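Local structure of CBS domain protein/ACT domain protein (1VR9) at residues L96-H101 / V119-F124; K16-Q21 / L125-E130; V26-T31 / H55-V60. The protein is of unknown function but combines a pair of CBS domains with an ACT domain, and may bind magnesium or take part in its transport. One frame throughout, in Å; residues are numbered along the deposited sequence.

In the fold
Interactions 1 and 2 share helix 121-130 and lie on the same side of the chain's centre, their centres about 10 Å apart; W18 CE3 of interaction 2 packs 3.7 Å from D123 O of interaction 1. Both rest on an aromatic ring against apolar carbon, but interaction 1 is buried inside the second CBS motif, whereas interaction 2 is partly buried, with glutamates at its margin, and ties the N-terminal segment to that motif. Interaction 3 lies across the chain's centre, about 19 Å from interaction 1 between centres, in the first CBS motif. It is a surface contact between the turn after strand 25-27 and strand 56-61, made by opposite charges instead of a ring.

Interaction 1 of 3, residues L96-H101 / V119-F124; sequences LLFLEH and VSLHDF
F98 reaches from helix 91-100 into the bend where strand 115-120 gives way to helix 121-130, and every close contact between 96-101 and 119-124 passes through its ring. The first kind of contact is aliphatic to aromatic. L121 CD1 sits 3.8 Å from the centroid of the F98 ring and 10° off its normal, a CH-pi contact centred over the face. With CG of L121 anti to the backbone nitrogen (chi1 -178°), the CD1 methyl is set over the F98 face.

The second kind is aromatic. The centroids of F98 and F124 are 5.0 Å apart with planes at 44°, an oblique pair. F98 CD2 lies over the rim of the F124 face, while F98 CE2 approaches F124 CB at 3.7 Å. Replacing F98 by an alanine would probably open a gap between the two helices and take from L121 CD1 the ring face it rests on, and from F124 one of its neighbours.

Ring and backbone meet at the far end: V119 O lies at the edge of F98, near the ring plane and 3.7 Å from CZ. Polar bonds stay within 119-124. S120 is the N-cap of helix 121-130, its OG accepting from D123 N at 2.9 Å. H122 ND1 donates to D123 OD1 at 3.0 Å; the acceptor lies nearly in the imidazole plane and is approached on its anti side, somewhat out of the carboxylate plane.

F98 also touches L106 of the neighbouring strand 105-109, and F124 packs on I91, A94 and L95. The two helices thus pack together beside a three-stranded sheet, the arrangement of a CBS motif, with strand 115-120 running directly into the last helix.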
# COMPACT_ATOMS: atom_id res chain seq x y z
N LEU A 96 5.80 5.28 -12.80
CA LEU A 96 4.63 4.96 -13.61
C LEU A 96 3.40 4.58 -12.77
O LEU A 96 2.27 4.88 -13.18
CB LEU A 96 4.97 3.84 -14.60
CG LEU A 96 3.87 3.39 -15.57
CD1 LEU A 96 3.85 4.33 -16.75
CD2 LEU A 96 4.07 1.94 -16.00
N LEU A 97 3.59 3.86 -11.67
CA LEU A 97 2.47 3.49 -10.79
C LEU A 97 1.93 4.72 -10.04
O LEU A 97 0.72 4.87 -9.91
CB LEU A 97 2.86 2.42 -9.78
CG LEU A 97 2.92 0.96 -10.24
CD1 LEU A 97 1.53 0.43 -10.55
CD2 LEU A 97 3.80 0.80 -11.45
N PHE A 98 2.82 5.56 -9.51
CA PHE A 98 2.37 6.78 -8.82
C PHE A 98 1.65 7.75 -9.77
O PHE A 98 0.74 8.47 -9.36
CB PHE A 98 3.50 7.49 -8.04
CG PHE A 98 3.92 6.78 -6.76
CD1 PHE A 98 3.03 6.61 -5.71
CD2 PHE A 98 5.25 6.40 -6.56
CE1 PHE A 98 3.42 6.02 -4.52
CE2 PHE A 98 5.65 5.80 -5.39
CZ PHE A 98 4.74 5.59 -4.36
N LEU A 99 2.04 7.76 -11.04
CA LEU A 99 1.32 8.55 -12.05
C LEU A 99 -0.11 8.04 -12.22
O LEU A 99 -1.04 8.83 -12.41
CB LEU A 99 2.06 8.51 -13.38
CG LEU A 99 1.34 9.24 -14.52
CD1 LEU A 99 1.33 10.73 -14.27
CD2 LEU A 99 2.01 8.90 -15.84
N GLU A 100 -0.28 6.72 -12.18
CA GLU A 100 -1.61 6.11 -12.22
C GLU A 100 -2.45 6.42 -10.98
O GLU A 100 -3.62 6.82 -11.12
CB GLU A 100 -1.51 4.59 -12.42
CG GLU A 100 -1.07 4.17 -13.83
CD GLU A 100 -0.86 2.67 -13.99
OE1 GLU A 100 -1.45 1.89 -13.21
OE2 GLU A 100 -0.10 2.27 -14.89
N HIS A 101 -1.85 6.28 -9.79
CA HIS A 101 -2.53 6.52 -8.51
C HIS A 101 -1.59 7.13 -7.47
O HIS A 101 -0.59 6.49 -7.06
CB HIS A 101 -3.08 5.20 -7.98
CG HIS A 101 -3.98 4.48 -8.94
ND1 HIS A 101 -5.27 4.89 -9.20
CD2 HIS A 101 -3.78 3.36 -9.67
CE1 HIS A 101 -5.81 4.06 -10.07
NE2 HIS A 101 -4.94 3.12 -10.37
N VAL A 119 6.72 1.03 -0.72
CA VAL A 119 7.50 2.26 -0.97
C VAL A 119 6.58 3.43 -0.65
O VAL A 119 5.52 3.60 -1.29
CB VAL A 119 8.00 2.35 -2.43
CG1 VAL A 119 8.76 3.69 -2.67
CG2 VAL A 119 8.91 1.21 -2.75
N SER A 120 6.95 4.24 0.33
CA SER A 120 6.17 5.46 0.60
C SER A 120 6.37 6.47 -0.52
O SER A 120 7.46 6.57 -1.10
CB SER A 120 6.52 6.07 1.95
OG SER A 120 7.79 6.72 1.98
N LEU A 121 5.31 7.22 -0.86
CA LEU A 121 5.47 8.32 -1.81
C LEU A 121 6.59 9.27 -1.37
O LEU A 121 7.40 9.71 -2.17
CB LEU A 121 4.15 9.07 -1.99
CG LEU A 121 4.13 10.23 -3.01
CD1 LEU A 121 4.62 9.80 -4.38
CD2 LEU A 121 2.72 10.83 -3.13
N HIS A 122 6.67 9.55 -0.07
CA HIS A 122 7.73 10.41 0.45
C HIS A 122 9.09 9.86 0.07
O HIS A 122 9.93 10.57 -0.47
CB HIS A 122 7.61 10.53 1.97
CG HIS A 122 8.76 11.23 2.62
ND1 HIS A 122 9.86 10.56 3.09
CD2 HIS A 122 8.97 12.54 2.87
CE1 HIS A 122 10.71 11.42 3.62
NE2 HIS A 122 10.19 12.64 3.51
N ASP A 123 9.32 8.57 0.36
CA ASP A 123 10.63 7.96 0.10
C ASP A 123 10.93 7.88 -1.40
O ASP A 123 12.07 8.07 -1.83
CB ASP A 123 10.72 6.58 0.76
CG ASP A 123 10.84 6.67 2.28
OD1 ASP A 123 10.96 7.80 2.82
OD2 ASP A 123 10.82 5.61 2.95
N PHE A 124 9.91 7.64 -2.21
CA PHE A 124 10.07 7.75 -3.66
C PHE A 124 10.55 9.13 -4.10
O PHE A 124 11.44 9.23 -4.95
CB PHE A 124 8.77 7.40 -4.37
CG PHE A 124 8.78 7.68 -5.84
CD1 PHE A 124 9.42 6.81 -6.72
CD2 PHE A 124 8.10 8.77 -6.35
CE1 PHE A 124 9.41 7.06 -8.08
CE2 PHE A 124 8.11 9.03 -7.72
CZ PHE A 124 8.77 8.17 -8.57

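Interaction 2 of 3, residues K16-Q21 / L125-E130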
# COMPACT_ATOMS: atom_id res chain seq x y z
N LYS A 16 13.98 -2.21 -4.09
CA LYS A 16 14.35 -2.87 -2.84
C LYS A 16 15.09 -1.95 -1.87
O LYS A 16 14.95 -2.09 -0.66
CB LYS A 16 15.19 -4.13 -3.11
CG LYS A 16 15.18 -5.12 -1.96
CD LYS A 16 15.63 -6.50 -2.42
CE LYS A 16 15.61 -7.51 -1.28
NZ LYS A 16 16.28 -8.77 -1.66
N LYS A 17 15.86 -1.01 -2.39
CA LYS A 17 16.61 -0.08 -1.55
C LYS A 17 15.70 0.83 -0.72
O LYS A 17 16.09 1.27 0.36
CB LYS A 17 17.57 0.78 -2.40
CG LYS A 17 18.55 1.61 -1.59
CD LYS A 17 18.02 3.01 -1.27
CE LYS A 17 18.62 3.57 0.02
NZ LYS A 17 17.71 4.55 0.70
N TRP A 18 14.49 1.09 -1.22
CA TRP A 18 13.61 2.11 -0.64
C TRP A 18 12.39 1.52 0.09
O TRP A 18 11.52 2.25 0.58
CB TRP A 18 13.17 3.08 -1.76
CG TRP A 18 14.34 3.75 -2.44
CD1 TRP A 18 14.99 3.33 -3.57
CD2 TRP A 18 15.02 4.94 -2.01
NE1 TRP A 18 16.01 4.18 -3.87
CE2 TRP A 18 16.06 5.17 -2.93
CE3 TRP A 18 14.86 5.82 -0.93
CZ2 TRP A 18 16.93 6.27 -2.81
CZ3 TRP A 18 15.72 6.89 -0.80
CH2 TRP A 18 16.76 7.11 -1.74
N VAL A 19 12.31 0.19 0.17
CA VAL A 19 11.18 -0.46 0.84
C VAL A 19 11.17 -0.22 2.35
O VAL A 19 12.22 -0.31 3.00
CB VAL A 19 11.17 -1.98 0.59
CG1 VAL A 19 10.14 -2.68 1.44
CG2 VAL A 19 10.92 -2.24 -0.87
N THR A 20 9.98 0.02 2.89
CA THR A 20 9.77 0.14 4.33
C THR A 20 8.80 -0.94 4.82
O THR A 20 7.93 -1.40 4.04
CB THR A 20 9.23 1.54 4.72
OG1 THR A 20 9.21 1.68 6.16
CG2 THR A 20 7.82 1.83 4.16
N GLN A 21 8.93 -1.31 6.09
CA GLN A 21 7.91 -2.12 6.77
C GLN A 21 6.99 -1.26 7.63
O GLN A 21 6.01 -1.76 8.22
CB GLN A 21 8.58 -3.23 7.60
CG GLN A 21 9.52 -4.12 6.81
CD GLN A 21 8.84 -4.82 5.64
OE1 GLN A 21 7.71 -5.26 5.74
NE2 GLN A 21 9.55 -4.93 4.54
N LEU A 125 9.97 10.19 -3.56
CA LEU A 125 10.43 11.53 -3.90
C LEU A 125 11.87 11.77 -3.45
O LEU A 125 12.62 12.43 -4.15
CB LEU A 125 9.49 12.59 -3.32
CG LEU A 125 8.08 12.51 -3.95
CD1 LEU A 125 7.17 13.53 -3.25
CD2 LEU A 125 8.09 12.77 -5.47
N GLU A 126 12.23 11.24 -2.29
CA GLU A 126 13.61 11.32 -1.80
C GLU A 126 14.57 10.62 -2.75
O GLU A 126 15.71 11.09 -2.95
CB GLU A 126 13.67 10.71 -0.39
CG GLU A 126 14.99 10.90 0.36
CD GLU A 126 14.84 10.55 1.84
OE1 GLU A 126 13.87 9.82 2.18
OE2 GLU A 126 15.68 10.99 2.64
N ALA A 127 14.13 9.50 -3.35
CA ALA A 127 14.92 8.83 -4.38
C ALA A 127 15.17 9.77 -5.56
O ALA A 127 16.30 9.88 -6.02
CB ALA A 127 14.26 7.58 -4.87
N LEU A 128 14.12 10.45 -6.02
CA LEU A 128 14.23 11.40 -7.14
C LEU A 128 15.07 12.63 -6.81
O LEU A 128 15.74 13.21 -7.68
CB LEU A 128 12.84 11.83 -7.60
CG LEU A 128 12.12 11.00 -8.68
CD1 LEU A 128 12.39 9.51 -8.57
CD2 LEU A 128 10.63 11.30 -8.63
N ILE A 129 15.04 13.05 -5.55
CA ILE A 129 15.91 14.15 -5.11
C ILE A 129 17.37 13.75 -5.23
O ILE A 129 18.21 14.56 -5.64
CB ILE A 129 15.57 14.55 -3.68
CG1 ILE A 129 14.28 15.35 -3.74
CG2 ILE A 129 16.73 15.34 -3.01
CD1 ILE A 129 13.72 15.67 -2.45
N GLU A 130 17.67 12.51 -4.87
CA GLU A 130 19.02 11.95 -5.03
C GLU A 130 19.42 11.84 -6.50
O GLU A 130 20.53 12.24 -6.87
CB GLU A 130 19.11 10.58 -4.34
CG GLU A 130 20.09 9.57 -4.96
CD GLU A 130 19.56 8.13 -4.94
OE1 GLU A 130 18.46 7.88 -5.51
OE2 GLU A 130 20.24 7.26 -4.37
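The indole of W18 lies flat against A127, with the methyl over one face of its six-membered ring. A127 CB is 3.7 Å from that ring's centroid and 20° off the normal, the geometry of a CH-pi contact, and is displaced toward the CE2-CZ2 bond, with A127 CB 3.6 Å from W18 CE2. The A127 backbone follows the same surface, since its CA comes equally near to W18 CH2. The CB bond of W18 points toward the helix, and CG anti to the carbonyl carbon (chi1 -59°) lays the indole on A127. The opposite face is covered from within the same segment by K17, whose CD lies 3.3 Å above the ring plane near its rim, so the indole is held between a lysine methylene and an alanine methyl.

These residues join the two halves of a CBS pair, or Bateman module. The loop 16-21, before strand 25-27, is laid against the last helix of the second CBS motif; a backbone bond between T20 and A118 fixes it beside strand 115-120, and I91 of helix 91-100 touches both W18 and A127.

E130 comes to the indole in another orientation. Its carboxylate plane stands 86° from the ring plane, and its CD lies at the ring edge, in plane. OE1 approaches W18 CZ2 obliquely at 3.5 Å, where the weakly positive rim of the ring may suit a carboxylate. The chain of E130 bends at chi2, which helps bring the carboxylate to this edge. Farther round the rim, E126 lays its CG 4.2 Å from W18 CZ3.

Interaction 3 of 3, residues V26-T31 / H55-V60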
# COMPACT_ATOMS: atom_id res chain seq x y z
N VAL A 26 -3.69 -4.27 6.77
CA VAL A 26 -4.64 -5.17 7.45
C VAL A 26 -4.86 -6.42 6.62
O VAL A 26 -4.55 -6.43 5.44
CB VAL A 26 -6.04 -4.53 7.73
CG1 VAL A 26 -5.91 -3.36 8.70
CG2 VAL A 26 -6.76 -4.15 6.45
N GLU A 27 -5.44 -7.44 7.24
CA GLU A 27 -5.85 -8.65 6.51
C GLU A 27 -7.24 -8.45 5.90
O GLU A 27 -8.02 -7.65 6.40
CB GLU A 27 -5.84 -9.86 7.46
CG GLU A 27 -6.05 -11.23 6.80
CD GLU A 27 -7.51 -11.69 6.78
OE1 GLU A 27 -8.33 -11.15 7.57
OE2 GLU A 27 -7.85 -12.57 5.97
N GLU A 28 -7.54 -9.20 4.85
CA GLU A 28 -8.75 -8.98 4.03
C GLU A 28 -10.10 -9.03 4.78
O GLU A 28 -11.09 -8.49 4.28
CB GLU A 28 -8.78 -9.96 2.84
CG GLU A 28 -8.93 -11.41 3.20
CD GLU A 28 -8.91 -12.35 2.00
OE1 GLU A 28 -8.88 -11.85 0.86
OE2 GLU A 28 -8.91 -13.58 2.22
N SER A 29 -10.13 -9.67 5.94
CA SER A 29 -11.36 -9.84 6.72
C SER A 29 -11.38 -8.97 7.99
O SER A 29 -12.23 -9.13 8.87
CB SER A 29 -11.55 -11.31 7.08
OG SER A 29 -10.76 -11.68 8.19
N ALA A 30 -10.43 -8.04 8.06
CA ALA A 30 -10.38 -7.06 9.13
C ALA A 30 -11.71 -6.31 9.19
O ALA A 30 -12.35 -6.08 8.15
CB ALA A 30 -9.26 -6.08 8.87
N THR A 31 -12.10 -5.88 10.39
CA THR A 31 -13.28 -5.04 10.51
C THR A 31 -12.97 -3.61 10.06
O THR A 31 -11.80 -3.16 10.04
CB THR A 31 -13.80 -4.98 11.97
OG1 THR A 31 -12.81 -4.36 12.81
CG2 THR A 31 -14.13 -6.35 12.51
N HIS A 55 -0.40 -12.78 0.59
CA HIS A 55 -0.43 -12.23 -0.77
C HIS A 55 -1.07 -10.86 -0.77
O HIS A 55 -1.96 -10.57 0.02
CB HIS A 55 -1.23 -13.09 -1.75
CG HIS A 55 -0.64 -14.44 -2.00
ND1 HIS A 55 -1.33 -15.62 -1.79
CD2 HIS A 55 0.56 -14.80 -2.49
CE1 HIS A 55 -0.57 -16.64 -2.12
NE2 HIS A 55 0.59 -16.17 -2.54
N PHE A 56 -0.63 -10.03 -1.70
CA PHE A 56 -1.23 -8.71 -1.87
C PHE A 56 -2.62 -8.77 -2.51
O PHE A 56 -2.80 -9.45 -3.53
CB PHE A 56 -0.31 -7.85 -2.71
CG PHE A 56 -0.95 -6.58 -3.17
CD1 PHE A 56 -1.25 -5.56 -2.26
CD2 PHE A 56 -1.24 -6.39 -4.51
CE1 PHE A 56 -1.84 -4.41 -2.69
CE2 PHE A 56 -1.82 -5.22 -4.94
CZ PHE A 56 -2.12 -4.25 -4.05
N ARG A 57 -3.58 -8.08 -1.90
CA ARG A 57 -4.98 -8.04 -2.39
C ARG A 57 -5.41 -6.72 -3.00
O ARG A 57 -6.16 -6.71 -3.99
CB ARG A 57 -5.96 -8.39 -1.25
CG ARG A 57 -6.04 -9.88 -0.89
CD ARG A 57 -7.01 -10.70 -1.74
NE ARG A 57 -8.17 -9.94 -2.18
CZ ARG A 57 -8.65 -9.92 -3.42
NH1 ARG A 57 -8.09 -10.65 -4.38
NH2 ARG A 57 -9.72 -9.18 -3.71
N GLY A 58 -4.94 -5.62 -2.42
CA GLY A 58 -5.30 -4.28 -2.90
C GLY A 58 -5.15 -3.32 -1.74
O GLY A 58 -4.42 -3.57 -0.77
N VAL A 59 -5.84 -2.20 -1.84
CA VAL A 59 -5.77 -1.18 -0.83
C VAL A 59 -7.19 -0.79 -0.46
O VAL A 59 -8.11 -0.95 -1.27
CB VAL A 59 -4.97 0.06 -1.34
CG1 VAL A 59 -3.61 -0.35 -1.92
CG2 VAL A 59 -5.74 0.81 -2.35
N VAL A 60 -7.38 -0.33 0.77
CA VAL A 60 -8.64 0.28 1.21
C VAL A 60 -8.43 1.78 1.34
O VAL A 60 -7.47 2.22 1.97
CB VAL A 60 -9.12 -0.30 2.55
CG1 VAL A 60 -10.35 0.42 3.05
CG2 VAL A 60 -9.43 -1.76 2.37
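E28, just past strand 25-27, and R57 of strand 56-61 mark the nearest backbone approach, their CA atoms 7.5 Å apart; the two strands flank 46-50 as the outer members of a three-stranded sheet. This is the sheet of the first CBS motif: 25-27 and 46-50 are parallel and joined through helix 32-41, a beta-alpha-beta unit, and 56-61 returns antiparallel to 46-50. V26 and R57 are each bonded through the backbone to that middle strand.

The only side-chain contact within 4.5 Å bridges this gap at the surface. E28 has its CG between the backbone nitrogen and the carbonyl carbon (chi1 66°) and is extended beyond it, an arrangement that sets OE1 beside R57 CD and NE. The arginine chain bends at chi2 and chi3. E28 OE1 lies 3.7 Å from R57 NE, a long salt bridge, yet only 3.4 Å from R57 CD. The two charged planes are turned 54° from each other and the carboxylate meets the guanidinium obliquely, evidence for loose electrostatic attraction rather than a paired, two-pronged bond. V49 of the middle strand and F75 also touch E28.

Beyond R57, G58 adopts backbone angles at which a side chain would collide with the carbonyl oxygen of R57. The F56 ring lies against this part of the strand, with G58 N 3.3 Å above its plane, and also touches P107 and V109 of the second CBS motif.

E28 itself sits in a type I turn, E27 to A30, closed by A30 N to E27 O at 3.0 Å. The turn is reinforced by one carboxylate oxygen: E27 OE1 takes the S29 backbone N-H from above its plane at 2.8 Å, while S29 OG donates to its syn lone pair at 2.6 Å.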